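Local coordinates for secreted protein (Streptomyces lividans TK24, PDB 5LXZ) that is a secreted copper metalloradical protein of the galactose oxidase-like AA5 family and probably acts as a copper-dependent oxidase, at residues A[70-75]-A[233-237]. The protein carries 1 engineered substitution. Numbering follows the deposited sequence.
Sequences KKVPTP and AEKYI
Tyr-236 packs its ring into the bend of 72-75, and this is the tight part of the contact. The carbonyl oxygen of Pro-73 lies in the ring plane at its edge, 3.4 Å from CD2 of Tyr-236, and also accepts a bond from a water that takes the Tyr-236 N-H. Pro-75 CD approaches the same CD2 at 3.6 Å, and Val-72 CG1 reaches CE2 of Tyr-236 at 4.0 Å, both obliquely to the ring. CG1 of Val-72 is turned there because it stands anti to the backbone N (chi1 177°). Phe-229 adds an edge-to-face ring contact, while the phenol OH bonds Thr-59, which also holds Thr-74 OG1.

Toward solvent the segments meet through charge and water. Glu-234 and Lys-235 face Asp-230 in a G1 beta bulge. The Lys-70 chain, bent at chi3 (-94°), brings NZ 2.9 Å from Glu-234 OE1 in a salt bridge nearly in line with the carboxylate C-O bond, and Lys-38 pairs with OE2. A water links Lys-70 NZ to Glu-234 O. Replacing Glu-234 by an alanine is likely to leave both lysines without this carboxylate, with Lys-70 held here mainly through water.

Strands 69-71 and 235-238 belong to neighbouring antiparallel sheets, consistent with adjacent propeller blades. No direct backbone hydrogen bond joins the two segments; they are linked by side-chain packing round Tyr-236, a carboxylate between two lysines and two waters.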
ATOM      1  N   LYS A  70      -1.326  13.013 -20.119  1.00 15.99           N
ATOM      2  CA  LYS A  70      -2.414  12.508 -20.941  1.00 16.56           C
ATOM      3  C   LYS A  70      -3.327  11.597 -20.148  1.00 16.21           C
ATOM      4  O   LYS A  70      -2.921  11.015 -19.139  1.00 14.38           O
ATOM      5  CB  LYS A  70      -1.909  11.776 -22.179  1.00 20.00           C
ATOM      6  CG  LYS A  70      -1.098  10.524 -21.899  1.00 22.11           C
ATOM      7  CD  LYS A  70      -0.726   9.756 -23.162  1.00 24.96           C
ATOM      8  CE  LYS A  70      -1.729   8.664 -23.484  0.50 24.78           C
ATOM      9  NZ  LYS A  70      -1.141   7.724 -24.465  0.50 25.62           N
ATOM     10  N   LYS A  71      -4.551  11.469 -20.620  1.00 14.30           N
ATOM     11  CA  LYS A  71      -5.500  10.525 -20.094  1.00 14.78           C
ATOM     12  C   LYS A  71      -5.280   9.178 -20.734  1.00 14.51           C
ATOM     13  O   LYS A  71      -4.901   9.082 -21.903  1.00 17.44           O
ATOM     14  CB  LYS A  71      -6.934  10.983 -20.333  1.00 15.88           C
ATOM     15  CG  LYS A  71      -7.237  12.350 -19.780  1.00 16.61           C
ATOM     16  CD  LYS A  71      -8.734  12.555 -19.674  1.00 18.11           C
ATOM     17  CE  LYS A  71      -9.022  13.878 -19.021  1.00 20.52           C
ATOM     18  NZ  LYS A  71     -10.474  14.150 -18.985  1.00 22.75           N
ATOM     19  N   VAL A  72      -5.511   8.131 -19.936  1.00 13.26           N
ATOM     20  CA  VAL A  72      -5.500   6.751 -20.389  1.00 13.13           C
ATOM     21  C   VAL A  72      -6.869   6.106 -20.153  1.00 12.30           C
ATOM     22  O   VAL A  72      -7.402   6.150 -19.069  1.00 11.95           O
ATOM     23  CB  VAL A  72      -4.433   5.934 -19.624  1.00 13.63           C
ATOM     24  CG1 VAL A  72      -4.482   4.476 -20.049  1.00 14.33           C
ATOM     25  CG2 VAL A  72      -3.061   6.488 -19.913  1.00 14.49           C
ATOM     26  N   PRO A  73      -7.465   5.470 -21.183  1.00 13.19           N
ATOM     27  CA  PRO A  73      -8.723   4.773 -20.957  1.00 13.70           C
ATOM     28  C   PRO A  73      -8.603   3.713 -19.857  1.00 13.13           C
ATOM     29  O   PRO A  73      -7.644   2.915 -19.881  1.00 14.15           O
ATOM     30  CB  PRO A  73      -9.011   4.088 -22.304  1.00 14.42           C
ATOM     31  CG  PRO A  73      -8.175   4.789 -23.293  1.00 14.64           C
ATOM     32  CD  PRO A  73      -6.989   5.346 -22.570  1.00 14.46           C
ATOM     33  N   THR A  74      -9.512   3.781 -18.902  1.00 12.15           N
ATOM     34  CA  THR A  74      -9.467   2.963 -17.698  1.00 12.59           C
ATOM     35  C   THR A  74     -10.664   2.034 -17.710  1.00 13.86           C
ATOM     36  O   THR A  74     -11.800   2.488 -17.536  1.00 13.55           O
ATOM     37  CB  THR A  74      -9.401   3.849 -16.465  1.00 12.43           C
ATOM     38  OG1 THR A  74      -8.285   4.723 -16.660  1.00 12.25           O
ATOM     39  CG2 THR A  74      -9.205   3.019 -15.205  1.00 12.16           C
ATOM     40  N   PRO A  75     -10.428   0.725 -17.884  1.00 15.27           N
ATOM     41  CA  PRO A  75     -11.528  -0.207 -18.155  1.00 15.96           C
ATOM     42  C   PRO A  75     -12.375  -0.637 -16.960  1.00 15.88           C
ATOM     43  O   PRO A  75     -13.517  -1.119 -17.136  1.00 18.68           O
ATOM     44  CB  PRO A  75     -10.782  -1.413 -18.750  1.00 17.30           C
ATOM     45  CG  PRO A  75      -9.471  -1.391 -18.033  1.00 18.21           C
ATOM     46  CD  PRO A  75      -9.117   0.067 -18.025  1.00 17.04           C
ATOM     47  N   ALA A 233       2.960   0.777 -24.943  1.00 15.93           N
ATOM     48  CA  ALA A 233       1.663   1.027 -25.533  1.00 15.77           C
ATOM     49  C   ALA A 233       0.827   2.063 -24.776  1.00 16.49           C
ATOM     50  O   ALA A 233      -0.105   2.653 -25.332  1.00 17.39           O
ATOM     51  CB  ALA A 233       0.915  -0.257 -25.656  1.00 17.35           C
ATOM     52  N   GLU A 234       1.144   2.259 -23.492  1.00 15.38           N
ATOM     53  CA  GLU A 234       0.382   3.109 -22.599  1.00 14.90           C
ATOM     54  C   GLU A 234      -1.072   2.693 -22.520  1.00 14.89           C
ATOM     55  O   GLU A 234      -1.974   3.517 -22.599  1.00 14.87           O
ATOM     56  CB  GLU A 234       0.621   4.572 -22.936  1.00 16.83           C
ATOM     57  CG  GLU A 234       2.084   4.932 -22.734  1.00 19.29           C
ATOM     58  CD  GLU A 234       2.421   6.394 -22.986  1.00 22.24           C
ATOM     59  OE1 GLU A 234       1.600   7.105 -23.607  1.00 24.12           O
ATOM     60  OE2 GLU A 234       3.511   6.804 -22.537  1.00 22.20           O
ATOM     61  N   LYS A 235      -1.307   1.397 -22.321  1.00 13.32           N
ATOM     62  CA  LYS A 235      -2.656   0.903 -22.186  1.00 14.42           C
ATOM     63  C   LYS A 235      -2.752  -0.270 -21.219  1.00 12.52           C
ATOM     64  O   LYS A 235      -1.760  -0.987 -20.976  1.00 11.71           O
ATOM     65  CB  LYS A 235      -3.253   0.554 -23.561  1.00 17.58           C
ATOM     66  CG  LYS A 235      -2.655  -0.587 -24.299  1.00 21.29           C
ATOM     67  CD  LYS A 235      -3.443  -0.781 -25.614  0.50 22.18           C
ATOM     68  CE  LYS A 235      -2.574  -1.150 -26.792  0.50 24.64           C
ATOM     69  NZ  LYS A 235      -1.991  -2.496 -26.609  1.00 27.36           N
ATOM     70  N   TYR A 236      -3.928  -0.449 -20.654  1.00 11.55           N
ATOM     71  CA  TYR A 236      -4.221  -1.603 -19.828  1.00 11.19           C
ATOM     72  C   TYR A 236      -4.579  -2.778 -20.733  1.00 12.55           C
ATOM     73  O   TYR A 236      -5.440  -2.629 -21.624  1.00 14.35           O
ATOM     74  CB  TYR A 236      -5.398  -1.331 -18.911  1.00 10.90           C
ATOM     75  CG  TYR A 236      -5.141  -0.288 -17.865  1.00 10.72           C
ATOM     76  CD1 TYR A 236      -4.534  -0.620 -16.655  1.00 11.34           C
ATOM     77  CD2 TYR A 236      -5.592   1.013 -18.029  1.00 10.60           C
ATOM     78  CE1 TYR A 236      -4.349   0.333 -15.686  1.00 11.97           C
ATOM     79  CE2 TYR A 236      -5.451   1.962 -17.041  1.00 11.49           C
ATOM     80  CZ  TYR A 236      -4.819   1.604 -15.861  1.00 11.42           C
ATOM     81  OH  TYR A 236      -4.623   2.538 -14.843  1.00 12.44           O
ATOM     82  N   ILE A 237      -3.933  -3.906 -20.522  1.00 11.24           N
ATOM     83  CA  ILE A 237      -4.209  -5.125 -21.302  1.00 11.33           C
ATOM     84  C   ILE A 237      -4.881  -6.144 -20.380  1.00 11.08           C
ATOM     85  O   ILE A 237      -4.302  -6.547 -19.355  1.00 10.58           O
ATOM     86  CB  ILE A 237      -2.929  -5.703 -21.885  1.00 13.01           C
ATOM     87  CG1 ILE A 237      -2.192  -4.652 -22.732  1.00 14.61           C
ATOM     88  CG2 ILE A 237      -3.286  -6.970 -22.697  1.00 13.05           C
ATOM     89  CD1 ILE A 237      -0.911  -5.136 -23.335  1.00 16.49           C
TER
HETATM   90  O   HOH W   1      -2.925   5.586 -23.990  1.00 34.16           O
HETATM   91  O   HOH W   2      -6.048   1.406 -21.511  1.00 13.35           O